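PDB 6S9V: sucrose 6(F)-phosphate phosphorylase from Thermoanaerobacterium thermosaccharolyticum DSM 571, which is a carbohydrate-active phosphorylase of the alpha-amylase kind, built on a closed eight-stranded TIM barrel. Local coordinates for residues K18-Q22 / I441-N445; G31-K35 / F78-I84; V167-F171 / A212-K218; T282-N288 / L481-K485; G395-G399 / S428-V434. All coordinates share one frame; numbering follows the deposited sequence.

In the fold
All five contacts belong to one chain whose core is a closed parallel barrel of eight strands. Interactions 1 and 5 share helix 432-446 and touch through Ile441 and Leu396, their centres about 17 Å apart: interaction 1 leads into the first barrel strand, 22-25, and interaction 5 follows the last, 388-392. Interaction 2 joins the helices after the first two strands. Interaction 3 brings the end of strand 164-168 onto the loop after the fourth barrel strand, 207-210; it lies across the chain's centre from interaction 1, with centres about 35 Å apart. Interaction 4 ties helix 275-285 to the C-terminal five-stranded antiparallel sheet and crosses interaction 1 along the chain, so barrel and C-terminal region are connected at separate places.

Interaction 1. Residues K18-Q22 / I441-N445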
# COMPACT_ATOMS: atom_id res chain seq x y z
N LYS A 18 -14.47 1.94 -9.78
CA LYS A 18 -14.38 0.95 -10.84
C LYS A 18 -13.89 -0.36 -10.25
O LYS A 18 -12.86 -0.40 -9.56
CB LYS A 18 -13.41 1.43 -11.92
CG LYS A 18 -13.42 0.61 -13.20
CD LYS A 18 -12.18 0.88 -14.05
CE LYS A 18 -12.10 2.31 -14.58
NZ LYS A 18 -10.98 2.44 -15.58
N ASN A 19 -14.62 -1.44 -10.52
CA ASN A 19 -14.31 -2.74 -9.93
C ASN A 19 -13.45 -3.59 -10.86
O ASN A 19 -13.82 -4.69 -11.27
CB ASN A 19 -15.60 -3.47 -9.56
CG ASN A 19 -15.33 -4.77 -8.80
OD1 ASN A 19 -14.31 -4.90 -8.13
ND2 ASN A 19 -16.24 -5.73 -8.93
N LYS A 20 -12.26 -3.07 -11.18
CA LYS A 20 -11.34 -3.76 -12.07
C LYS A 20 -9.98 -3.86 -11.40
O LYS A 20 -9.63 -3.08 -10.51
CB LYS A 20 -11.23 -3.06 -13.42
CG LYS A 20 -12.55 -3.05 -14.19
CD LYS A 20 -12.36 -2.90 -15.68
CE LYS A 20 -13.71 -2.82 -16.39
NZ LYS A 20 -14.70 -3.82 -15.87
N VAL A 21 -9.20 -4.86 -11.83
CA VAL A 21 -7.89 -5.07 -11.26
C VAL A 21 -7.00 -3.86 -11.54
O VAL A 21 -7.01 -3.29 -12.64
CB VAL A 21 -7.28 -6.37 -11.82
CG1 VAL A 21 -5.89 -6.58 -11.29
CG2 VAL A 21 -8.17 -7.56 -11.49
N GLN A 22 -6.20 -3.48 -10.55
CA GLN A 22 -5.27 -2.37 -10.67
C GLN A 22 -3.83 -2.84 -10.53
O GLN A 22 -3.55 -3.83 -9.87
CB GLN A 22 -5.54 -1.32 -9.61
CG GLN A 22 -6.97 -0.78 -9.63
CD GLN A 22 -7.20 0.29 -8.59
OE1 GLN A 22 -6.53 0.33 -7.57
NE2 GLN A 22 -8.17 1.16 -8.85
N ILE A 441 -6.83 -12.42 -14.65
CA ILE A 441 -7.11 -11.00 -14.45
C ILE A 441 -8.20 -10.53 -15.40
O ILE A 441 -9.16 -9.87 -14.99
CB ILE A 441 -5.82 -10.16 -14.61
CG1 ILE A 441 -4.89 -10.38 -13.42
CG2 ILE A 441 -6.17 -8.70 -14.75
CD1 ILE A 441 -3.48 -9.82 -13.64
N ARG A 442 -8.06 -10.86 -16.68
CA ARG A 442 -9.05 -10.41 -17.65
C ARG A 442 -10.42 -11.03 -17.37
O ARG A 442 -11.45 -10.37 -17.58
CB ARG A 442 -8.59 -10.70 -19.08
CG ARG A 442 -7.39 -9.83 -19.47
CD ARG A 442 -7.41 -9.50 -20.95
NE ARG A 442 -6.95 -10.59 -21.79
CZ ARG A 442 -7.11 -10.64 -23.11
NH1 ARG A 442 -7.74 -9.67 -23.78
NH2 ARG A 442 -6.64 -11.69 -23.77
N PHE A 443 -10.46 -12.27 -16.89
CA PHE A 443 -11.74 -12.83 -16.47
C PHE A 443 -12.35 -11.99 -15.34
O PHE A 443 -13.55 -11.68 -15.37
CB PHE A 443 -11.60 -14.28 -16.01
CG PHE A 443 -12.91 -14.91 -15.64
CD1 PHE A 443 -13.75 -15.42 -16.62
CD2 PHE A 443 -13.33 -14.96 -14.32
CE1 PHE A 443 -14.98 -15.99 -16.29
CE2 PHE A 443 -14.55 -15.53 -13.98
CZ PHE A 443 -15.37 -16.05 -14.97
N ARG A 444 -11.53 -11.61 -14.36
CA ARG A 444 -12.01 -10.78 -13.25
C ARG A 444 -12.47 -9.40 -13.72
O ARG A 444 -13.34 -8.79 -13.08
CB ARG A 444 -10.91 -10.68 -12.19
CG ARG A 444 -11.21 -9.78 -11.02
CD ARG A 444 -12.47 -10.17 -10.27
NE ARG A 444 -12.63 -9.32 -9.09
CZ ARG A 444 -13.02 -8.04 -9.14
NH1 ARG A 444 -13.28 -7.48 -10.31
NH2 ARG A 444 -13.13 -7.33 -8.03
N ASN A 445 -11.89 -8.89 -14.81
CA ASN A 445 -12.32 -7.60 -15.35
C ASN A 445 -13.54 -7.71 -16.25
O ASN A 445 -14.29 -6.74 -16.38
CB ASN A 445 -11.20 -6.94 -16.15
CG ASN A 445 -10.07 -6.46 -15.27
OD1 ASN A 445 -10.24 -6.30 -14.06
ND2 ASN A 445 -8.90 -6.23 -15.88
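Arg444 reaches Asn19 end-on, giving one terminal nitrogen to each of two oxygens. NH2 donates to Asn19 OD1 at 2.7 Å and NH1 to the backbone Asn19 O at 3.0 Å, and both acceptors lie close to the guanidinium plane. The two side chains meet at about a right angle, with the Asn19 amide turned 65° from the guanidinium. Seen from the acceptors the fit is less flat: NH1 stands above the carbonyl plane of Asn19, and NH2 is tilted from that of the amide. A bend at chi2 (58°) turns the Arg444 chain toward the loop, while its CG packs on Val21 CG2 at 3.8 Å. One helix position on, Asn445 comes across Val21 at about a right angle and takes the Val21 N-H on an in-plane lone pair of OD1, a nearly straight bond of 2.9 Å. Lys20 curls its end over to give NZ to Asn445 O at 3.0 Å. Next to these polar groups, Val21 CB rests on Ile441 CG2 at 3.9 Å. Outside the pair, Arg444 NE donates to Phe383 O, Asn445 ND2 to Asp47 O and Asn19 ND2 to Asn451 OD1. With bonds on both ends of the Asn445 amide and on all three guanidinium nitrogens of Arg444, the rotation of these largely buried groups is fixed, and the positive charge of Arg444 is probably met by the dipoles of neutral carbonyl oxygens.

Interaction 2. Residues G31-K35 / F78-I84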
# COMPACT_ATOMS: atom_id res chain seq x y z
N GLY A 31 10.61 -0.75 -17.23
CA GLY A 31 11.27 -0.18 -18.39
C GLY A 31 12.11 1.05 -18.13
O GLY A 31 12.89 1.44 -19.00
N GLY A 32 11.96 1.69 -16.97
CA GLY A 32 12.85 2.77 -16.56
C GLY A 32 12.18 4.11 -16.34
O GLY A 32 12.75 4.95 -15.63
N ASN A 33 11.01 4.36 -16.93
CA ASN A 33 10.38 5.66 -16.77
C ASN A 33 8.90 5.54 -17.14
O ASN A 33 8.41 4.48 -17.53
CB ASN A 33 11.10 6.72 -17.62
CG ASN A 33 11.20 6.34 -19.08
OD1 ASN A 33 10.20 6.09 -19.74
ND2 ASN A 33 12.42 6.28 -19.59
N LEU A 34 8.19 6.67 -17.02
CA LEU A 34 6.75 6.66 -17.24
C LEU A 34 6.40 6.43 -18.71
O LEU A 34 5.33 5.89 -19.01
CB LEU A 34 6.13 7.97 -16.76
CG LEU A 34 6.15 8.20 -15.26
CD1 LEU A 34 5.64 9.60 -14.91
CD2 LEU A 34 5.35 7.14 -14.52
N LYS A 35 7.29 6.82 -19.62
CA LYS A 35 7.02 6.61 -21.04
C LYS A 35 7.10 5.13 -21.39
O LYS A 35 6.24 4.61 -22.11
CB LYS A 35 7.99 7.44 -21.87
CG LYS A 35 7.75 8.93 -21.72
CD LYS A 35 8.76 9.76 -22.47
CE LYS A 35 8.37 11.24 -22.46
NZ LYS A 35 7.11 11.50 -23.21
N PHE A 78 11.90 10.33 -14.60
CA PHE A 78 10.74 9.48 -14.85
C PHE A 78 9.81 10.05 -15.92
O PHE A 78 9.18 9.27 -16.64
CB PHE A 78 9.96 9.28 -13.55
CG PHE A 78 10.79 8.71 -12.43
CD1 PHE A 78 11.89 7.93 -12.69
CD2 PHE A 78 10.46 8.97 -11.10
CE1 PHE A 78 12.66 7.41 -11.65
CE2 PHE A 78 11.23 8.45 -10.07
CZ PHE A 78 12.33 7.68 -10.35
N GLY A 79 9.68 11.36 -16.01
CA GLY A 79 8.85 11.96 -17.03
C GLY A 79 8.28 13.29 -16.54
O GLY A 79 8.95 14.04 -15.83
N THR A 80 7.04 13.56 -16.95
CA THR A 80 6.39 14.83 -16.66
C THR A 80 4.97 14.57 -16.20
O THR A 80 4.43 13.47 -16.35
CB THR A 80 6.36 15.76 -17.87
OG1 THR A 80 5.39 15.28 -18.80
CG2 THR A 80 7.72 15.84 -18.54
N TRP A 81 4.36 15.61 -15.64
CA TRP A 81 2.96 15.52 -15.24
C TRP A 81 2.06 15.17 -16.42
O TRP A 81 0.99 14.58 -16.23
CB TRP A 81 2.53 16.84 -14.61
CG TRP A 81 2.57 16.87 -13.12
CD1 TRP A 81 3.30 17.71 -12.33
CD2 TRP A 81 1.85 16.01 -12.23
NE1 TRP A 81 3.07 17.44 -11.01
CE2 TRP A 81 2.19 16.39 -10.92
CE3 TRP A 81 0.96 14.95 -12.42
CZ2 TRP A 81 1.66 15.76 -9.80
CZ3 TRP A 81 0.42 14.33 -11.31
CH2 TRP A 81 0.79 14.73 -10.01
N TYR A 82 2.46 15.53 -17.64
CA TYR A 82 1.65 15.19 -18.81
C TYR A 82 1.69 13.70 -19.12
O TYR A 82 0.74 13.17 -19.70
CB TYR A 82 2.10 16.03 -20.00
CG TYR A 82 1.82 17.48 -19.74
CD1 TYR A 82 0.55 18.01 -19.96
CD2 TYR A 82 2.80 18.32 -19.23
CE1 TYR A 82 0.28 19.34 -19.70
CE2 TYR A 82 2.53 19.65 -18.97
CZ TYR A 82 1.27 20.15 -19.20
OH TYR A 82 1.01 21.47 -18.94
N ASP A 83 2.77 13.01 -18.76
CA ASP A 83 2.78 11.55 -18.85
C ASP A 83 1.71 10.94 -17.95
O ASP A 83 1.07 9.94 -18.31
CB ASP A 83 4.16 11.00 -18.48
CG ASP A 83 5.24 11.43 -19.46
OD1 ASP A 83 4.94 11.54 -20.67
OD2 ASP A 83 6.38 11.66 -19.02
N ILE A 84 1.51 11.51 -16.76
CA ILE A 84 0.47 11.05 -15.85
C ILE A 84 -0.91 11.35 -16.43
O ILE A 84 -1.83 10.52 -16.39
CB ILE A 84 0.64 11.71 -14.46
CG1 ILE A 84 2.02 11.42 -13.88
CG2 ILE A 84 -0.46 11.25 -13.50
CD1 ILE A 84 2.20 10.04 -13.37
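Gly32 brings its carbonyl O near Phe78 CD1, 4.3 Å away. Asn33 follows, with CB against Phe78 O at 3.3 Å; it is the N-cap of helix 34-44, its OD1 accepting from Thr36 N. Leu34 has the largest share on its segment: its N-H bonds to Phe78 O at 2.8 Å in the carbonyl plane, and its side chain drops between Phe78 and the start of the second helix, Leu34 CB 4.0 Å from Asp83 CB and Leu34 CD1 3.8 Å from Ile84 CD1. Lys35 runs out extended, then bends at chi4 (-66°) to set NZ 3.3 Å from Asp83 OD1, a weak salt bridge. The other oxygen, Asp83 OD2, accepts from Thr80 N at 2.9 Å, from above the carboxylate plane, as part of the capping box that Thr80 and Asp83 form. Helices 34-44 and 81-88 thus start side by side on the outside of the barrel, with Leu34 and Ile84 both packing inward on Ile54 of strand 51-54 and Ile84 also reaching Ile93 of strand 92-97.

Interaction 3. Residues V167-F171 / A212-K218; sequences VWTTF and AVGYVIK. With SO4 (sulfate ion), chain D.
Phe171 drives the edge of its ring into one face of Tyr215, a T-shaped pair with ring centroids 5.1 Å apart and planes at 75°. The leading atom is Phe171 CZ, which sits off-centre over the tyrosine, 3.7 Å from Tyr215 CE2. Ala212 CB lies 3.9 Å from Phe171 CE2 and adds a second apolar neighbour, while Thr170 CG2 approaches Tyr215 CD1 at 3.8 Å. Farther back, on strand 164-168, the indole of Trp168 is crossed on one face by Lys218, the two side chains running in opposite directions. Lys218 CG stands 4.1 Å from the centroid of the five-membered ring, a CH-pi contact, and its CE lies 3.4 Å from Trp168 CD1. This course comes from a bend at chi2 (68°), beyond which the chain extends to bring NZ back to Tyr215 O, a bond of 2.7 Å. Lys218 NZ also forms a salt bridge with Asp181, whose OD2 accepts from Thr170 OG1 as well, so one carboxylate holds both segments. Tyr215 OH donates to O1 of a sulfate ion at 2.8 Å; Arg148 and His358 bind the same anion. Segment 212-218 is the loop after the fourth barrel strand, 207-210. The sulfate and a 2-[bis-(2-hydroxy-ethyl)-amino]-2-hydroxymethyl-propane-1,3-diol bound next to Phe171, both probably from the crystallisation liquor, are consistent with a pocket here, as commonly found at the C-terminal ends of TIM-barrel strands.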
# COMPACT_ATOMS: atom_id res chain seq x y z
N VAL A 167 14.06 18.95 15.15
CA VAL A 167 12.72 18.86 14.59
C VAL A 167 12.34 17.39 14.52
O VAL A 167 13.19 16.50 14.41
CB VAL A 167 12.60 19.51 13.19
CG1 VAL A 167 12.96 20.98 13.25
CG2 VAL A 167 13.47 18.77 12.19
N TRP A 168 11.03 17.14 14.59
CA TRP A 168 10.53 15.77 14.60
C TRP A 168 10.77 15.11 13.25
O TRP A 168 10.49 15.68 12.19
CB TRP A 168 9.05 15.78 14.95
CG TRP A 168 8.60 14.56 15.68
CD1 TRP A 168 7.93 13.48 15.17
CD2 TRP A 168 8.82 14.28 17.07
NE1 TRP A 168 7.70 12.55 16.16
CE2 TRP A 168 8.24 13.02 17.33
CE3 TRP A 168 9.44 14.97 18.11
CZ2 TRP A 168 8.27 12.44 18.60
CZ3 TRP A 168 9.47 14.40 19.37
CH2 TRP A 168 8.88 13.14 19.60
N THR A 169 11.29 13.88 13.29
CA THR A 169 11.51 13.07 12.10
C THR A 169 11.17 11.63 12.49
O THR A 169 11.99 10.94 13.09
CB THR A 169 12.95 13.18 11.57
OG1 THR A 169 13.88 12.74 12.57
CG2 THR A 169 13.26 14.64 11.22
N THR A 170 9.94 11.21 12.18
CA THR A 170 9.48 9.87 12.53
C THR A 170 10.30 8.80 11.81
O THR A 170 10.62 7.76 12.39
CB THR A 170 8.00 9.71 12.19
OG1 THR A 170 7.22 10.57 13.02
CG2 THR A 170 7.54 8.27 12.38
N PHE A 171 10.61 9.03 10.54
CA PHE A 171 11.30 8.07 9.69
C PHE A 171 12.64 8.63 9.24
O PHE A 171 12.88 9.84 9.25
CB PHE A 171 10.47 7.73 8.45
CG PHE A 171 9.11 7.21 8.76
CD1 PHE A 171 8.94 5.89 9.13
CD2 PHE A 171 7.99 8.03 8.69
CE1 PHE A 171 7.69 5.38 9.40
CE2 PHE A 171 6.73 7.54 8.98
CZ PHE A 171 6.58 6.21 9.34
N ALA A 212 1.45 6.80 5.62
CA ALA A 212 1.84 6.95 7.02
C ALA A 212 0.88 7.87 7.77
O ALA A 212 1.28 8.57 8.70
CB ALA A 212 3.28 7.45 7.14
N VAL A 213 -0.40 7.86 7.39
CA VAL A 213 -1.34 8.80 7.99
C VAL A 213 -1.46 8.57 9.49
O VAL A 213 -1.71 9.51 10.26
CB VAL A 213 -2.71 8.70 7.28
CG1 VAL A 213 -3.37 7.36 7.55
CG2 VAL A 213 -3.61 9.87 7.71
N GLY A 214 -1.23 7.34 9.95
CA GLY A 214 -1.35 7.07 11.37
C GLY A 214 -0.40 7.86 12.24
O GLY A 214 -0.61 7.95 13.46
N TYR A 215 0.65 8.45 11.65
CA TYR A 215 1.68 9.12 12.42
C TYR A 215 1.49 10.63 12.54
O TYR A 215 2.29 11.28 13.22
CB TYR A 215 3.05 8.84 11.79
CG TYR A 215 3.44 7.40 11.88
CD1 TYR A 215 4.08 6.91 13.01
CD2 TYR A 215 3.12 6.51 10.86
CE1 TYR A 215 4.43 5.58 13.11
CE2 TYR A 215 3.46 5.17 10.96
CZ TYR A 215 4.12 4.72 12.09
OH TYR A 215 4.47 3.39 12.21
N VAL A 216 0.45 11.20 11.93
CA VAL A 216 0.42 12.65 11.81
C VAL A 216 0.15 13.37 13.13
O VAL A 216 0.55 14.54 13.27
CB VAL A 216 -0.61 13.13 10.76
CG1 VAL A 216 -0.24 12.61 9.38
CG2 VAL A 216 -2.05 12.74 11.15
N ILE A 217 -0.47 12.73 14.11
CA ILE A 217 -0.75 13.37 15.39
C ILE A 217 0.31 12.97 16.40
O ILE A 217 0.46 11.78 16.73
CB ILE A 217 -2.16 13.03 15.92
CG1 ILE A 217 -3.24 13.44 14.92
CG2 ILE A 217 -2.40 13.70 17.28
CD1 ILE A 217 -3.23 14.91 14.53
N LYS A 218 1.04 13.95 16.91
CA LYS A 218 1.98 13.76 18.00
C LYS A 218 1.35 14.32 19.27
O LYS A 218 0.84 15.45 19.27
CB LYS A 218 3.31 14.45 17.72
CG LYS A 218 4.21 13.74 16.71
CD LYS A 218 3.61 13.78 15.31
CE LYS A 218 4.63 13.36 14.28
NZ LYS A 218 4.04 13.27 12.92
S SO4 D . 4.98 1.46 9.08
O1 SO4 D . 3.89 1.77 10.01
O2 SO4 D . 6.27 1.48 9.76
O3 SO4 D . 4.74 0.13 8.52
O4 SO4 D . 5.02 2.45 8.01

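Interaction 4. Residues T282-N288 / L481-K485. With SO4 (sulfate ion), chain G.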
# COMPACT_ATOMS: atom_id res chain seq x y z
N THR A 282 -3.51 -20.07 4.41
CA THR A 282 -4.49 -20.95 3.80
C THR A 282 -3.82 -21.97 2.89
O THR A 282 -4.14 -23.17 2.94
CB THR A 282 -5.49 -20.11 2.98
OG1 THR A 282 -6.18 -19.19 3.84
CG2 THR A 282 -6.47 -21.00 2.28
N LEU A 283 -2.91 -21.51 2.04
CA LEU A 283 -2.28 -22.37 1.05
C LEU A 283 -1.19 -23.25 1.66
O LEU A 283 -1.07 -24.43 1.30
CB LEU A 283 -1.72 -21.51 -0.08
CG LEU A 283 -2.80 -20.69 -0.79
CD1 LEU A 283 -2.18 -19.62 -1.66
CD2 LEU A 283 -3.70 -21.60 -1.61
N ILE A 284 -0.40 -22.70 2.59
CA ILE A 284 0.65 -23.50 3.21
C ILE A 284 0.06 -24.64 4.02
O ILE A 284 0.58 -25.76 4.02
CB ILE A 284 1.56 -22.60 4.08
CG1 ILE A 284 2.45 -21.73 3.19
CG2 ILE A 284 2.40 -23.46 5.04
CD1 ILE A 284 3.18 -20.64 3.94
N ASN A 285 -1.03 -24.38 4.74
CA ASN A 285 -1.62 -25.36 5.65
C ASN A 285 -2.82 -26.10 5.07
O ASN A 285 -3.37 -26.98 5.73
CB ASN A 285 -2.02 -24.66 6.95
CG ASN A 285 -0.83 -24.08 7.68
OD1 ASN A 285 -0.78 -22.89 7.97
ND2 ASN A 285 0.13 -24.93 7.99
N LYS A 286 -3.23 -25.78 3.85
CA LYS A 286 -4.33 -26.47 3.18
C LYS A 286 -5.59 -26.45 4.04
O LYS A 286 -6.27 -27.46 4.20
CB LYS A 286 -3.95 -27.90 2.83
CG LYS A 286 -2.76 -28.02 1.91
CD LYS A 286 -2.51 -29.47 1.54
CE LYS A 286 -1.24 -29.62 0.72
NZ LYS A 286 -1.33 -28.93 -0.60
N SER A 287 -5.89 -25.28 4.61
CA SER A 287 -7.05 -25.12 5.46
C SER A 287 -7.71 -23.79 5.16
O SER A 287 -7.04 -22.75 5.13
CB SER A 287 -6.68 -25.17 6.94
OG SER A 287 -7.78 -24.74 7.73
N ASN A 288 -9.03 -23.81 4.99
CA ASN A 288 -9.77 -22.60 4.68
C ASN A 288 -10.27 -21.87 5.92
O ASN A 288 -10.91 -20.82 5.79
CB ASN A 288 -10.96 -22.93 3.76
CG ASN A 288 -12.07 -23.72 4.47
OD1 ASN A 288 -12.09 -23.83 5.70
ND2 ASN A 288 -13.01 -24.24 3.69
N LEU A 481 -7.44 -27.59 -2.19
CA LEU A 481 -6.19 -27.20 -1.54
C LEU A 481 -5.20 -28.36 -1.47
O LEU A 481 -4.02 -28.13 -1.18
CB LEU A 481 -6.45 -26.67 -0.13
CG LEU A 481 -7.19 -25.32 -0.11
CD1 LEU A 481 -7.59 -24.99 1.31
CD2 LEU A 481 -6.34 -24.21 -0.71
N LYS A 482 -5.65 -29.59 -1.70
CA LYS A 482 -4.73 -30.71 -1.78
C LYS A 482 -3.81 -30.58 -2.99
O LYS A 482 -2.60 -30.85 -2.89
CB LYS A 482 -5.51 -32.02 -1.82
CG LYS A 482 -6.24 -32.34 -0.51
CD LYS A 482 -6.92 -33.71 -0.51
CE LYS A 482 -8.24 -33.71 -1.26
NZ LYS A 482 -8.93 -35.05 -1.19
N THR A 483 -4.36 -30.17 -4.13
CA THR A 483 -3.63 -30.08 -5.38
C THR A 483 -3.44 -28.65 -5.87
O THR A 483 -2.68 -28.43 -6.82
CB THR A 483 -4.37 -30.86 -6.48
OG1 THR A 483 -5.62 -30.21 -6.74
CG2 THR A 483 -4.63 -32.27 -6.02
N TYR A 484 -4.11 -27.67 -5.25
CA TYR A 484 -4.19 -26.29 -5.71
C TYR A 484 -4.85 -26.17 -7.08
O TYR A 484 -4.78 -25.10 -7.70
CB TYR A 484 -2.82 -25.61 -5.71
CG TYR A 484 -2.17 -25.68 -4.35
CD1 TYR A 484 -2.75 -25.04 -3.25
CD2 TYR A 484 -1.01 -26.40 -4.16
CE1 TYR A 484 -2.16 -25.13 -1.99
CE2 TYR A 484 -0.42 -26.48 -2.92
CZ TYR A 484 -0.99 -25.85 -1.84
OH TYR A 484 -0.38 -25.97 -0.61
N LYS A 485 -5.52 -27.21 -7.54
CA LYS A 485 -6.30 -27.10 -8.76
C LYS A 485 -7.41 -26.08 -8.56
O LYS A 485 -8.19 -26.16 -7.60
CB LYS A 485 -6.89 -28.45 -9.15
CG LYS A 485 -7.54 -28.46 -10.53
CD LYS A 485 -8.11 -29.82 -10.85
CE LYS A 485 -8.51 -29.93 -12.31
NZ LYS A 485 -9.21 -31.22 -12.57
S SO4 G . -11.44 -34.61 2.18
O1 SO4 G . -11.36 -34.02 3.51
O2 SO4 G . -11.44 -36.06 2.28
O3 SO4 G . -12.67 -34.16 1.53
O4 SO4 G . -10.28 -34.19 1.38
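Tyr484 and Lys286 meet at about a right angle, with the tyrosine hydroxyl as their shared point. Tyr484 OH donates to Leu283 O near the end of helix 275-285, a short bond of 2.5 Å with the oxygen at the ring edge, and it accepts a weak bond from Lys286 NZ at 3.1 Å. The ammonium has two further acceptors: Leu481 O at 2.9 Å, in the carbonyl plane, and Lys482 O at 3.2 Å, met from above its plane. Alongside, Leu283 CD2 touches both Leu481 CD2 at 3.8 Å and Tyr484 CE1 at 3.9 Å, and Leu481 CD1 lies against the backbone at Ser287. Lys286 leaves the helix with positive phi, and its chain runs extended along Leu481 before the last torsion, chi4 -64°, turns NZ in among the oxygens. Farther out, Lys482 gives NZ to O4 of a sulfate ion at 3.0 Å, an anion that Arg460 also binds. Ile464 of strand 463-470 backs Leu481, and helix 372-384 flanks Tyr484. Three oxygens and no carboxylate surround the ammonium of Lys286 within the contact, so its charge is probably met by carbonyl and hydroxyl dipoles, and the hydroxyl of Tyr484, by accepting from it, may become a stronger donor to Leu283 O.

Interaction 5. Residues G395-G399 / S428-V434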
# COMPACT_ATOMS: atom_id res chain seq x y z
N GLY A 395 4.73 -9.34 -8.68
CA GLY A 395 3.86 -10.50 -8.71
C GLY A 395 3.19 -10.70 -10.06
O GLY A 395 2.94 -11.84 -10.46
N LEU A 396 2.92 -9.61 -10.77
CA LEU A 396 2.39 -9.72 -12.12
C LEU A 396 3.29 -10.56 -13.01
O LEU A 396 2.81 -11.34 -13.84
CB LEU A 396 2.23 -8.32 -12.72
CG LEU A 396 1.77 -8.27 -14.17
CD1 LEU A 396 0.34 -8.80 -14.30
CD2 LEU A 396 1.88 -6.85 -14.73
N LEU A 397 4.60 -10.41 -12.85
CA LEU A 397 5.58 -11.11 -13.67
C LEU A 397 6.14 -12.34 -12.96
O LEU A 397 7.15 -12.89 -13.41
CB LEU A 397 6.70 -10.15 -14.04
CG LEU A 397 6.21 -8.90 -14.78
CD1 LEU A 397 7.35 -7.97 -15.14
CD2 LEU A 397 5.45 -9.30 -16.04
N ALA A 398 5.49 -12.79 -11.89
CA ALA A 398 5.92 -13.94 -11.11
C ALA A 398 7.39 -13.81 -10.72
O ALA A 398 8.17 -14.75 -10.84
CB ALA A 398 5.66 -15.24 -11.87
N GLY A 399 7.75 -12.64 -10.22
CA GLY A 399 9.14 -12.39 -9.89
C GLY A 399 9.56 -13.11 -8.63
O GLY A 399 8.78 -13.27 -7.69
N SER A 428 9.45 -12.14 -19.55
CA SER A 428 8.67 -12.61 -18.41
C SER A 428 7.21 -12.85 -18.78
O SER A 428 6.60 -13.81 -18.30
CB SER A 428 8.75 -11.60 -17.27
OG SER A 428 10.03 -11.59 -16.67
N VAL A 429 6.63 -11.99 -19.63
CA VAL A 429 5.20 -12.12 -19.93
C VAL A 429 4.91 -13.39 -20.71
O VAL A 429 3.75 -13.81 -20.78
CB VAL A 429 4.67 -10.90 -20.71
CG1 VAL A 429 4.81 -9.65 -19.88
CG2 VAL A 429 5.36 -10.75 -22.06
N GLN A 430 5.93 -14.02 -21.29
CA GLN A 430 5.73 -15.27 -22.01
C GLN A 430 5.74 -16.49 -21.10
O GLN A 430 5.35 -17.57 -21.56
CB GLN A 430 6.82 -15.40 -23.09
CG GLN A 430 6.78 -14.26 -24.09
CD GLN A 430 7.76 -14.43 -25.23
OE1 GLN A 430 7.62 -15.33 -26.06
NE2 GLN A 430 8.75 -13.55 -25.29
N LYS A 431 6.13 -16.34 -19.84
CA LYS A 431 6.11 -17.47 -18.92
C LYS A 431 4.69 -17.99 -18.75
O LYS A 431 3.73 -17.20 -18.68
CB LYS A 431 6.68 -17.08 -17.56
CG LYS A 431 8.15 -16.71 -17.58
CD LYS A 431 8.76 -16.85 -16.20
CE LYS A 431 8.32 -15.72 -15.27
NZ LYS A 431 8.95 -15.85 -13.92
N ASN A 432 4.55 -19.31 -18.67
CA ASN A 432 3.22 -19.90 -18.56
C ASN A 432 2.45 -19.35 -17.36
O ASN A 432 1.26 -19.04 -17.48
CB ASN A 432 3.32 -21.42 -18.45
CG ASN A 432 1.96 -22.09 -18.39
OD1 ASN A 432 1.50 -22.51 -17.33
ND2 ASN A 432 1.29 -22.17 -19.53
N VAL A 433 3.12 -19.20 -16.21
CA VAL A 433 2.42 -18.73 -15.02
C VAL A 433 1.91 -17.30 -15.21
O VAL A 433 0.84 -16.95 -14.71
CB VAL A 433 3.33 -18.83 -13.77
CG1 VAL A 433 4.56 -17.93 -13.91
CG2 VAL A 433 2.54 -18.47 -12.51
N VAL A 434 2.65 -16.47 -15.95
CA VAL A 434 2.22 -15.10 -16.19
C VAL A 434 1.04 -15.08 -17.17
O VAL A 434 0.07 -14.34 -16.98
CB VAL A 434 3.39 -14.25 -16.70
CG1 VAL A 434 2.93 -12.85 -17.09
CG2 VAL A 434 4.49 -14.18 -15.65
O HOH W 1 9.89 -11.96 -13.20
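A Schellman motif ends helix 393-396, and its C-prime residue, Ala398, turns its methyl toward the start of helix 432-446. Ala398 CB meets Val433 CG1 at 3.6 Å and lies 4.1 Å from Val434 CG2. Val434 spreads its two branches over the helix end: CG1, anti to the backbone N (chi1 174°), touches Leu396 O at 3.6 Å, while CG2 faces the carbonyl carbon of Leu397. The covered Leu396 O has no polar partner in the model. Leu397 lies alongside Val429, both side chains pointing the same way, with its CD2 at 3.9 Å from Val429 CG1. Polar links are slight. Lys431 NZ gives a weak bond to Ala398 O at 3.4 Å, and a water donates to Leu397 O at 2.9 Å and also makes a weak link to Ser428 OG. Here the short helix directly after the eighth TIM-barrel strand, ended by its Schellman turn, packs on the first turn of helix 432-446, which a type I turn from Ser428 to Lys431 leads into.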